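Local coordinates for protein class I phosphodiesterase PDEB1 (Leishmania major, PDB 2R8Q) that belongs to the class I phosphodiesterases, with an all-helical catalytic domain that carries a zinc and a magnesium ion and binds 3-isobutyl-1-methylxanthine, at residues A[25-30]-A[55-60]; A[103-108]-A[138-143]; A[149-154]-A[281-286]; A[305-310]-A[338-343]. One frame throughout, in Å; residues are numbered along the deposited sequence.

Contact 1: A[25-30]-A[55-60]; sequences EAVMSI and PMDAAA
Val-27, Ile-30 and Asp-57 carry a close, mainly apolar helix packing near the N-terminus of the all-helical catalytic fragment, where helix 21-28 and the turn after it lie on the first residues of helix 55-68. The backbones come near, with Val-27 CA and Asp-57 CA 4.9 Å apart. Val-27 uses both methyl groups: CG1, anti to its backbone N (chi1 177°), lies against Asp-57 O, and CG1 and CG2 are both 4.0 Å from Ala-60 CB. Ile-30 crosses Asp-57 at about a right angle and rests CG1 over the backbone at Ala-58 N, also 4.0 Å away. In this helical domain the pair is covered further by helix 80-92, whose Leu-84 and Leu-88 touch Val-27. The carboxylate of Asp-57 serves two partners. Its OD1 forms a salt bridge with Arg-91, and its OD2, 3.6 Å from Ala-26 CB, accepts a hydrogen bond from a water. That water lies 2.8 Å from Asp-57 OD2 and donates its second hydrogen to Ala-26 O at 2.7 Å, bridging the two segments where no direct hydrogen bond joins them.

Contact 2: A[103-108]-A[138-143]; sequences YHVVDV and LVHDLD. With ZN (zinc ion), chain C; MG (magnesium ion), chain D.
Helix 102-118 passes close to the end of helix 127-139, Val-105 CA lying 5.2 Å from Leu-138 CA, and a type I beta turn from Val-139 to Leu-142 then carries the second segment past the helix. This turn holds the His-140/Asp-141 pair of the HD superfamily, and with His-104 it supplies three of the four protein ligands of the zinc ion; Asp-254 is the fourth. His-104 reaches the metal with CG anti to its backbone N (chi1 164°), binding through NE2 at 2.2 Å. From the turn, His-140 NE2 also binds zinc at 2.2 Å, and the two imidazole planes meet obliquely at 57°. The ring of His-140 is fixed at its other nitrogen as well, since ND1 is hydrogen-bonded to Ala-137 O. Beside the metal, Val-105 and Val-108 pack on this imidazole: Val-105 CG1 is 3.7 Å and Val-108 CG2 3.8 Å from His-140 CE1, both approaching obliquely. Farther from the site, Val-105 CG2 lies against Leu-138 O, and the Leu-138 side chain reaches back toward the helix with CD2. Asp-141 CB lies over the centre of one face of the His-140 ring. The carboxylate of Asp-141 spans both metals: OD2 binds zinc at the edge of the His-104 ring, and OD1 binds magnesium at 2.2 Å. A second bridge is a single water, 2.2 Å from both zinc and magnesium, which lies in the plane of the His-140 ring at its edge.

Contact 3: A[149-154]-A[281-286]; sequences NSFYLK and DMEKEK
Phe-151 reaches across from helix 149-154 and is met along its ring edge by Glu-283 and Lys-286 of the other segment. The segments 149-154 and 281-285 run almost parallel, at 5°, with axes 11.5 Å apart, in side-chain packing between helices of the all-helical catalytic domain, away from the metals. With CG anti to its backbone N (chi1 -180°), Phe-151 is carried toward helix 262-285. Glu-283 runs past it in the opposite direction: its CG sits at the ring edge, 3.7 Å from Phe-151 CD2, and its carboxylate is turned nearly parallel to the ring, the planes 13° apart. Lys-286, extended beyond CG, crosses the phenyl side chain at about a right angle and ends with NZ near the ring plane, 3.4 Å from Phe-151 CZ. Met-282 crosses Phe-151 at about a right angle, CB 4.0 Å from CE2 and SD 5.5 Å from the ring centroid, set obliquely to the ring, a Met-aromatic contact. Polar coupling is loose: Lys-154 NZ stays 4.2 Å from Glu-283 OE2, beyond a salt bridge, and that oxygen is hydrogen-bonded to Gln-279 of its own helix. Helix 149-154 also leans on helix 171-184 through Asn-149 and Tyr-152, while salt bridges from Asp-281 to Arg-296 and from Lys-284 to Asp-295 tie the end of helix 262-285 to the loop before helix 302-324.

Contact 4: A[305-310]-A[338-343]; sequences GQIGFI and SNRAKW. With IBM (3-isobutyl-1-methylxanthine), chain E.
The wall of the 3-isobutyl-1-methylxanthine pocket includes Gln-306 and Phe-309 of helix 302-324, and behind it Trp-343 of helix 330-348 packs on Gln-306. The two segments cross at -147°, roughly antiparallel, with axes 9.5 Å apart. Gln-306 CB lies over one face of the indole, 3.7 Å from the centroid of the five-membered ring of Trp-343, a CH-pi contact, and CG continues toward CZ2. The chain then bends at chi2 (-66°), turning the amide from the indole to the ligand. There Gln-306 NE2 donates to O6 of the xanthine at 2.7 Å, with a bent N-H...O angle of 134°. The amide oxygen OE1 accepts a hydrogen bond from a water, which receives one from Trp-343 NE1 at 2.7 Å in the plane of the indole. Trp-343 is thus a second-shell residue that probably helps orient the amide. A glutamine holding the ligand edge beside a stacked phenylalanine is characteristic of the phosphodiesterase pocket; here the xanthine lies over one face of Phe-309, with C5 3.7 Å above the ring plane. Away from the pocket, Ile-307 CG1 meets Trp-343 CB at 3.7 Å, and Ile-307 CG2 sits over one face of the Arg-340 guanidinium, 3.5 Å from NH2. Asp-311 anchors that guanidinium by a salt bridge to NE, while Ile-310 CD1 touches both Arg-340 CA and Trp-343 CD1, each at 4.1 Å.

Overall arrangement
Contact 2 lies about 5 Å from the centre of the chain and holds the metals; the other three have their centres 20 to 23 Å from it. Contact 1 backs directly onto contact 2 through helix 55-68: Pro-55, Met-56 and Ala-59 pack on Tyr-103, Met-56 CE coming within 3.4 Å of Tyr-103 CE1. Contact 4 takes part in the 3-isobutyl-1-methylxanthine pocket and has its centre about 24 Å from that of contact 2; the ligand lies between them, about 6 Å from the His-104 side chain and hydrogen-bonded to Gln-306. Contact 3 is more peripheral, the Phe-151 side chain being about 12 Å from the ligand. Helix 262-285 of contact 3 is followed by helix 302-324 of contact 4.

Contact 1: A[25-30]-A[55-60]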
# COMPACT_ATOMS: atom_id res chain seq x y z
N GLU A 25 -16.03 -25.01 -8.72
CA GLU A 25 -17.17 -25.91 -8.89
C GLU A 25 -18.36 -25.50 -8.03
O GLU A 25 -19.50 -25.59 -8.47
CB GLU A 25 -16.75 -27.34 -8.55
CG GLU A 25 -15.92 -28.01 -9.65
CD GLU A 25 -15.08 -29.16 -9.13
OE1 GLU A 25 -15.54 -29.89 -8.23
OE2 GLU A 25 -13.95 -29.34 -9.65
N ALA A 26 -18.08 -25.03 -6.82
CA ALA A 26 -19.14 -24.61 -5.90
C ALA A 26 -19.91 -23.42 -6.46
O ALA A 26 -21.08 -23.24 -6.14
CB ALA A 26 -18.54 -24.27 -4.54
N VAL A 27 -19.25 -22.60 -7.28
CA VAL A 27 -19.92 -21.45 -7.86
C VAL A 27 -20.70 -21.85 -9.11
O VAL A 27 -21.86 -21.47 -9.29
CB VAL A 27 -18.92 -20.33 -8.25
CG1 VAL A 27 -19.65 -19.18 -8.92
CG2 VAL A 27 -18.18 -19.84 -7.01
N MET A 28 -20.07 -22.64 -9.97
CA MET A 28 -20.71 -23.06 -11.21
C MET A 28 -21.88 -24.02 -11.00
O MET A 28 -22.70 -24.19 -11.90
CB MET A 28 -19.68 -23.69 -12.15
CG MET A 28 -18.56 -22.75 -12.57
SD MET A 28 -19.17 -21.13 -13.12
CE MET A 28 -19.77 -21.53 -14.77
N SER A 29 -21.97 -24.62 -9.82
CA SER A 29 -23.06 -25.55 -9.54
C SER A 29 -24.35 -24.81 -9.17
O SER A 29 -25.43 -25.40 -9.16
CB SER A 29 -22.68 -26.51 -8.41
OG SER A 29 -22.63 -25.84 -7.17
N ILE A 30 -24.23 -23.52 -8.86
CA ILE A 30 -25.40 -22.73 -8.49
C ILE A 30 -26.39 -22.64 -9.66
O ILE A 30 -26.04 -22.20 -10.75
CB ILE A 30 -25.01 -21.29 -8.09
CG1 ILE A 30 -24.14 -21.32 -6.82
CG2 ILE A 30 -26.26 -20.45 -7.87
CD1 ILE A 30 -24.87 -21.79 -5.57
N PRO A 55 -24.94 -18.56 -0.05
CA PRO A 55 -25.10 -17.20 -0.57
C PRO A 55 -23.84 -16.56 -1.16
O PRO A 55 -23.94 -15.79 -2.11
CB PRO A 55 -25.68 -16.44 0.62
CG PRO A 55 -25.09 -17.16 1.80
CD PRO A 55 -25.21 -18.61 1.40
N MET A 56 -22.67 -16.86 -0.60
CA MET A 56 -21.44 -16.29 -1.14
C MET A 56 -21.14 -16.89 -2.51
O MET A 56 -20.62 -16.20 -3.39
CB MET A 56 -20.27 -16.53 -0.19
CG MET A 56 -20.23 -15.58 1.00
SD MET A 56 -19.82 -13.90 0.47
CE MET A 56 -20.12 -12.98 1.97
N ASP A 57 -21.46 -18.17 -2.68
CA ASP A 57 -21.23 -18.82 -3.97
C ASP A 57 -22.25 -18.28 -4.98
O ASP A 57 -21.92 -18.02 -6.14
CB ASP A 57 -21.38 -20.34 -3.86
CG ASP A 57 -20.23 -20.99 -3.11
OD1 ASP A 57 -19.10 -20.46 -3.14
OD2 ASP A 57 -20.45 -22.07 -2.50
N ALA A 58 -23.49 -18.11 -4.54
CA ALA A 58 -24.53 -17.59 -5.41
C ALA A 58 -24.19 -16.17 -5.86
O ALA A 58 -24.37 -15.81 -7.02
CB ALA A 58 -25.88 -17.62 -4.69
N ALA A 59 -23.69 -15.35 -4.94
CA ALA A 59 -23.32 -13.97 -5.27
C ALA A 59 -22.18 -13.95 -6.30
O ALA A 59 -22.17 -13.13 -7.21
CB ALA A 59 -22.90 -13.23 -4.01
N ALA A 60 -21.22 -14.85 -6.13
CA ALA A 60 -20.10 -14.94 -7.07
C ALA A 60 -20.65 -15.37 -8.43
O ALA A 60 -20.17 -14.93 -9.48
CB ALA A 60 -19.09 -15.96 -6.57
O HOH W 1 -22.14 -23.92 -3.70

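Contact 2: A[103-108]-A[138-143]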
# COMPACT_ATOMS: atom_id res chain seq x y z
N TYR A 103 -21.08 -8.71 -0.83
CA TYR A 103 -22.37 -8.38 -1.44
C TYR A 103 -22.47 -6.94 -1.91
O TYR A 103 -23.16 -6.66 -2.90
CB TYR A 103 -23.51 -8.69 -0.46
CG TYR A 103 -23.50 -10.13 0.00
CD1 TYR A 103 -23.31 -10.45 1.34
CD2 TYR A 103 -23.67 -11.18 -0.91
CE1 TYR A 103 -23.29 -11.77 1.78
CE2 TYR A 103 -23.65 -12.51 -0.49
CZ TYR A 103 -23.46 -12.80 0.85
OH TYR A 103 -23.43 -14.10 1.29
N HIS A 104 -21.80 -6.03 -1.22
CA HIS A 104 -21.83 -4.63 -1.64
C HIS A 104 -21.16 -4.44 -3.00
O HIS A 104 -21.68 -3.72 -3.85
CB HIS A 104 -21.11 -3.73 -0.61
CG HIS A 104 -20.77 -2.37 -1.13
ND1 HIS A 104 -21.73 -1.44 -1.49
CD2 HIS A 104 -19.57 -1.77 -1.33
CE1 HIS A 104 -21.13 -0.32 -1.88
NE2 HIS A 104 -19.82 -0.50 -1.79
N VAL A 105 -20.02 -5.09 -3.22
CA VAL A 105 -19.35 -4.91 -4.51
C VAL A 105 -20.06 -5.66 -5.63
O VAL A 105 -20.02 -5.23 -6.78
CB VAL A 105 -17.83 -5.27 -4.46
CG1 VAL A 105 -17.14 -4.40 -3.40
CG2 VAL A 105 -17.63 -6.75 -4.15
N VAL A 106 -20.72 -6.76 -5.30
CA VAL A 106 -21.48 -7.50 -6.30
C VAL A 106 -22.62 -6.57 -6.71
O VAL A 106 -22.94 -6.43 -7.90
CB VAL A 106 -22.05 -8.81 -5.71
CG1 VAL A 106 -23.11 -9.40 -6.64
CG2 VAL A 106 -20.92 -9.81 -5.49
N ASP A 107 -23.22 -5.91 -5.72
CA ASP A 107 -24.30 -4.96 -5.99
C ASP A 107 -23.83 -3.79 -6.85
O ASP A 107 -24.50 -3.41 -7.80
CB ASP A 107 -24.88 -4.44 -4.68
CG ASP A 107 -25.91 -3.35 -4.89
OD1 ASP A 107 -26.85 -3.56 -5.68
OD2 ASP A 107 -25.78 -2.27 -4.25
N VAL A 108 -22.67 -3.21 -6.53
CA VAL A 108 -22.18 -2.09 -7.32
C VAL A 108 -21.90 -2.52 -8.76
O VAL A 108 -22.19 -1.79 -9.70
CB VAL A 108 -20.91 -1.46 -6.68
CG1 VAL A 108 -20.31 -0.41 -7.59
CG2 VAL A 108 -21.28 -0.83 -5.34
N LEU A 138 -15.68 -4.71 -8.58
CA LEU A 138 -15.36 -5.83 -7.69
C LEU A 138 -14.16 -5.62 -6.77
O LEU A 138 -14.05 -6.29 -5.74
CB LEU A 138 -15.16 -7.11 -8.52
CG LEU A 138 -16.39 -7.56 -9.32
CD1 LEU A 138 -16.03 -8.74 -10.20
CD2 LEU A 138 -17.52 -7.92 -8.36
N VAL A 139 -13.26 -4.71 -7.12
CA VAL A 139 -12.08 -4.47 -6.31
C VAL A 139 -12.13 -3.16 -5.53
O VAL A 139 -11.27 -2.92 -4.69
CB VAL A 139 -10.78 -4.40 -7.17
CG1 VAL A 139 -10.66 -5.64 -8.05
CG2 VAL A 139 -10.80 -3.14 -8.02
N HIS A 140 -13.15 -2.35 -5.78
CA HIS A 140 -13.19 -1.02 -5.17
C HIS A 140 -13.24 -0.85 -3.65
O HIS A 140 -12.98 0.24 -3.16
CB HIS A 140 -14.28 -0.17 -5.84
CG HIS A 140 -15.60 -0.18 -5.13
ND1 HIS A 140 -16.53 -1.19 -5.29
CD2 HIS A 140 -16.15 0.70 -4.25
CE1 HIS A 140 -17.59 -0.93 -4.55
NE2 HIS A 140 -17.38 0.21 -3.91
N ASP A 141 -13.54 -1.92 -2.91
CA ASP A 141 -13.58 -1.85 -1.44
C ASP A 141 -12.79 -2.98 -0.78
O ASP A 141 -12.99 -3.27 0.40
CB ASP A 141 -15.03 -1.89 -0.93
CG ASP A 141 -15.65 -0.52 -0.83
OD1 ASP A 141 -14.92 0.43 -0.47
OD2 ASP A 141 -16.87 -0.39 -1.10
N LEU A 142 -11.89 -3.61 -1.52
CA LEU A 142 -11.11 -4.73 -0.99
C LEU A 142 -10.55 -4.55 0.42
O LEU A 142 -9.87 -3.58 0.72
CB LEU A 142 -9.96 -5.07 -1.94
CG LEU A 142 -10.31 -5.69 -3.29
CD1 LEU A 142 -9.10 -5.61 -4.23
CD2 LEU A 142 -10.74 -7.14 -3.11
N ASP A 143 -10.83 -5.53 1.28
CA ASP A 143 -10.34 -5.56 2.66
C ASP A 143 -10.81 -4.41 3.54
O ASP A 143 -10.12 -4.01 4.48
CB ASP A 143 -8.80 -5.65 2.64
CG ASP A 143 -8.21 -5.99 4.00
OD1 ASP A 143 -8.74 -6.89 4.68
OD2 ASP A 143 -7.20 -5.35 4.38
ZN ZN C . -18.22 0.99 -2.00
MG MG D . -15.17 2.58 -0.49
O HOH W 2 -16.94 2.71 -1.77
O HOH W 3 -19.07 2.06 -0.16
O HOH W 4 -13.45 2.62 0.90
O HOH W 5 -14.96 4.76 -0.60
O HOH W 6 -16.47 2.77 1.30

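Contact 3: A[149-154]-A[281-286]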
# COMPACT_ATOMS: atom_id res chain seq x y z
N ASN A 149 -12.42 6.41 6.66
CA ASN A 149 -11.09 7.00 6.72
C ASN A 149 -10.87 7.84 7.98
O ASN A 149 -9.78 7.84 8.53
CB ASN A 149 -10.82 7.87 5.48
CG ASN A 149 -10.62 7.04 4.22
OD1 ASN A 149 -10.17 5.90 4.28
ND2 ASN A 149 -10.94 7.63 3.08
N SER A 150 -11.91 8.54 8.42
CA SER A 150 -11.81 9.37 9.61
C SER A 150 -11.37 8.58 10.84
O SER A 150 -10.59 9.06 11.66
CB SER A 150 -13.15 10.06 9.89
OG SER A 150 -13.07 10.86 11.05
N PHE A 151 -11.88 7.36 10.96
CA PHE A 151 -11.55 6.50 12.09
C PHE A 151 -10.04 6.30 12.22
O PHE A 151 -9.49 6.41 13.32
CB PHE A 151 -12.25 5.15 11.93
CG PHE A 151 -11.98 4.18 13.05
CD1 PHE A 151 -10.85 3.36 13.02
CD2 PHE A 151 -12.86 4.07 14.12
CE1 PHE A 151 -10.61 2.45 14.05
CE2 PHE A 151 -12.63 3.17 15.15
CZ PHE A 151 -11.50 2.35 15.11
N TYR A 152 -9.38 6.03 11.11
CA TYR A 152 -7.94 5.81 11.14
C TYR A 152 -7.17 7.03 11.64
O TYR A 152 -6.15 6.90 12.32
CB TYR A 152 -7.44 5.41 9.75
CG TYR A 152 -7.96 4.06 9.31
CD1 TYR A 152 -9.09 3.97 8.49
CD2 TYR A 152 -7.36 2.89 9.75
CE1 TYR A 152 -9.60 2.73 8.12
CE2 TYR A 152 -7.87 1.64 9.39
CZ TYR A 152 -8.99 1.57 8.57
OH TYR A 152 -9.49 0.34 8.22
N LEU A 153 -7.67 8.21 11.30
CA LEU A 153 -7.02 9.44 11.73
C LEU A 153 -7.32 9.74 13.20
O LEU A 153 -6.41 10.06 13.97
CB LEU A 153 -7.49 10.61 10.86
CG LEU A 153 -7.21 10.47 9.36
CD1 LEU A 153 -7.77 11.68 8.62
CD2 LEU A 153 -5.71 10.35 9.12
N LYS A 154 -8.58 9.61 13.59
CA LYS A 154 -9.00 9.88 14.96
C LYS A 154 -8.35 8.99 16.02
O LYS A 154 -8.11 9.43 17.14
CB LYS A 154 -10.52 9.74 15.09
CG LYS A 154 -11.34 10.74 14.30
CD LYS A 154 -12.83 10.48 14.53
CE LYS A 154 -13.69 11.50 13.80
NZ LYS A 154 -15.14 11.18 13.95
N ASP A 281 -19.18 1.98 18.29
CA ASP A 281 -18.86 1.19 19.47
C ASP A 281 -17.35 1.12 19.64
O ASP A 281 -16.83 1.21 20.76
CB ASP A 281 -19.43 -0.23 19.36
CG ASP A 281 -20.94 -0.26 19.39
OD1 ASP A 281 -21.55 0.70 19.92
OD2 ASP A 281 -21.52 -1.25 18.90
N MET A 282 -16.63 0.96 18.54
CA MET A 282 -15.17 0.89 18.59
C MET A 282 -14.57 2.23 18.99
O MET A 282 -13.56 2.27 19.69
CB MET A 282 -14.60 0.45 17.24
CG MET A 282 -14.83 -1.01 16.92
SD MET A 282 -14.06 -1.52 15.38
CE MET A 282 -15.38 -1.20 14.24
N GLU A 283 -15.19 3.32 18.55
CA GLU A 283 -14.70 4.65 18.88
C GLU A 283 -14.88 4.91 20.38
O GLU A 283 -14.03 5.53 21.01
CB GLU A 283 -15.42 5.71 18.05
CG GLU A 283 -15.14 5.57 16.56
CD GLU A 283 -15.87 6.58 15.71
OE1 GLU A 283 -17.06 6.85 15.99
OE2 GLU A 283 -15.26 7.10 14.74
N LYS A 284 -15.98 4.42 20.94
CA LYS A 284 -16.23 4.60 22.36
C LYS A 284 -15.19 3.82 23.15
O LYS A 284 -14.75 4.25 24.21
CB LYS A 284 -17.63 4.10 22.73
CG LYS A 284 -18.75 4.91 22.10
CD LYS A 284 -20.12 4.38 22.51
CE LYS A 284 -21.23 5.15 21.80
NZ LYS A 284 -22.58 4.66 22.22
N GLU A 285 -14.79 2.66 22.62
CA GLU A 285 -13.80 1.83 23.29
C GLU A 285 -12.41 2.45 23.21
O GLU A 285 -11.55 2.17 24.06
CB GLU A 285 -13.78 0.43 22.67
CG GLU A 285 -15.08 -0.34 22.88
CD GLU A 285 -15.01 -1.75 22.32
OE1 GLU A 285 -14.13 -2.53 22.76
OE2 GLU A 285 -15.83 -2.08 21.44
N LYS A 286 -12.18 3.28 22.21
CA LYS A 286 -10.88 3.93 22.04
C LYS A 286 -10.86 5.35 22.62
O LYS A 286 -9.85 6.05 22.53
CB LYS A 286 -10.48 3.93 20.57
CG LYS A 286 -10.29 2.52 20.02
CD LYS A 286 -9.76 2.49 18.60
CE LYS A 286 -9.49 1.06 18.17
NZ LYS A 286 -8.92 0.96 16.79

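Contact 4: A[305-310]-A[338-343]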
# COMPACT_ATOMS: atom_id res chain seq x y z
N GLY A 305 -32.25 9.32 9.01
CA GLY A 305 -30.93 9.23 8.42
C GLY A 305 -30.95 9.14 6.90
O GLY A 305 -30.10 9.72 6.22
N GLN A 306 -31.93 8.42 6.37
CA GLN A 306 -32.05 8.27 4.93
C GLN A 306 -32.49 9.58 4.28
O GLN A 306 -32.01 9.94 3.21
CB GLN A 306 -33.05 7.15 4.60
CG GLN A 306 -32.52 5.77 4.94
CD GLN A 306 -31.33 5.38 4.08
OE1 GLN A 306 -31.46 5.14 2.88
NE2 GLN A 306 -30.16 5.32 4.69
N ILE A 307 -33.40 10.29 4.94
CA ILE A 307 -33.86 11.57 4.42
C ILE A 307 -32.70 12.56 4.38
O ILE A 307 -32.53 13.30 3.42
CB ILE A 307 -35.00 12.14 5.27
CG1 ILE A 307 -36.24 11.25 5.13
CG2 ILE A 307 -35.32 13.56 4.84
CD1 ILE A 307 -37.40 11.67 5.99
N GLY A 308 -31.88 12.55 5.43
CA GLY A 308 -30.74 13.44 5.48
C GLY A 308 -29.75 13.13 4.38
O GLY A 308 -29.25 14.04 3.71
N PHE A 309 -29.46 11.85 4.17
CA PHE A 309 -28.52 11.45 3.13
C PHE A 309 -29.06 11.78 1.74
O PHE A 309 -28.31 12.23 0.87
CB PHE A 309 -28.23 9.95 3.23
CG PHE A 309 -27.16 9.47 2.30
CD1 PHE A 309 -25.86 9.97 2.40
CD2 PHE A 309 -27.44 8.53 1.32
CE1 PHE A 309 -24.86 9.53 1.53
CE2 PHE A 309 -26.45 8.09 0.44
CZ PHE A 309 -25.16 8.59 0.55
N ILE A 310 -30.35 11.57 1.54
CA ILE A 310 -30.96 11.88 0.25
C ILE A 310 -30.95 13.38 -0.01
O ILE A 310 -30.48 13.84 -1.06
CB ILE A 310 -32.43 11.38 0.19
CG1 ILE A 310 -32.46 9.85 0.11
CG2 ILE A 310 -33.14 12.00 -1.01
CD1 ILE A 310 -33.85 9.26 0.18
N SER A 338 -39.34 9.06 -4.90
CA SER A 338 -40.45 8.29 -4.34
C SER A 338 -40.02 7.66 -3.02
O SER A 338 -40.85 7.46 -2.13
CB SER A 338 -40.93 7.22 -5.33
OG SER A 338 -39.89 6.31 -5.67
N ASN A 339 -38.74 7.34 -2.89
CA ASN A 339 -38.25 6.75 -1.65
C ASN A 339 -38.26 7.80 -0.54
O ASN A 339 -38.64 7.50 0.59
CB ASN A 339 -36.84 6.18 -1.81
CG ASN A 339 -36.83 4.83 -2.50
OD1 ASN A 339 -37.84 4.14 -2.56
ND2 ASN A 339 -35.67 4.43 -3.02
N ARG A 340 -37.83 9.02 -0.85
CA ARG A 340 -37.82 10.07 0.17
C ARG A 340 -39.24 10.27 0.68
O ARG A 340 -39.45 10.44 1.88
CB ARG A 340 -37.30 11.40 -0.39
CG ARG A 340 -37.14 12.45 0.71
CD ARG A 340 -36.96 13.85 0.16
NE ARG A 340 -36.68 14.81 1.23
CZ ARG A 340 -37.52 15.13 2.21
NH1 ARG A 340 -38.72 14.57 2.27
NH2 ARG A 340 -37.16 16.02 3.13
N ALA A 341 -40.20 10.25 -0.24
CA ALA A 341 -41.60 10.44 0.12
C ALA A 341 -42.06 9.34 1.08
O ALA A 341 -42.78 9.60 2.04
CB ALA A 341 -42.46 10.44 -1.13
N LYS A 342 -41.63 8.11 0.81
CA LYS A 342 -42.01 6.98 1.66
C LYS A 342 -41.37 7.09 3.05
O LYS A 342 -42.00 6.75 4.05
CB LYS A 342 -41.63 5.66 0.99
CG LYS A 342 -42.38 5.40 -0.30
CD LYS A 342 -42.01 4.07 -0.93
CE LYS A 342 -42.81 3.83 -2.20
NZ LYS A 342 -42.49 2.51 -2.82
N TRP A 343 -40.13 7.57 3.11
CA TRP A 343 -39.46 7.73 4.40
C TRP A 343 -40.18 8.81 5.19
O TRP A 343 -40.35 8.70 6.40
CB TRP A 343 -38.00 8.13 4.21
CG TRP A 343 -37.10 7.02 3.74
CD1 TRP A 343 -36.34 7.00 2.61
CD2 TRP A 343 -36.83 5.78 4.42
NE1 TRP A 343 -35.62 5.83 2.53
CE2 TRP A 343 -35.90 5.06 3.63
CE3 TRP A 343 -37.29 5.20 5.62
CZ2 TRP A 343 -35.41 3.80 4.00
CZ3 TRP A 343 -36.81 3.95 5.98
CH2 TRP A 343 -35.88 3.26 5.18
N9 IBM E . -23.47 7.49 4.17
C8 IBM E . -24.28 8.05 5.13
N7 IBM E . -25.49 7.56 5.14
C5 IBM E . -25.48 6.61 4.12
C4 IBM E . -24.25 6.56 3.52
N3 IBM E . -23.87 5.76 2.50
C2 IBM E . -24.85 4.92 2.03
N1 IBM E . -26.14 4.91 2.59
C6 IBM E . -26.45 5.75 3.63
O6 IBM E . -27.57 5.74 4.12
O2 IBM E . -24.60 4.17 1.10
C10 IBM E . -27.14 4.01 2.06
C11 IBM E . -22.53 5.78 1.94
C12 IBM E . -21.54 5.29 3.00
C13 IBM E . -21.35 3.78 2.91
C14 IBM E . -20.20 6.01 2.87
O HOH W 7 -33.52 5.07 0.98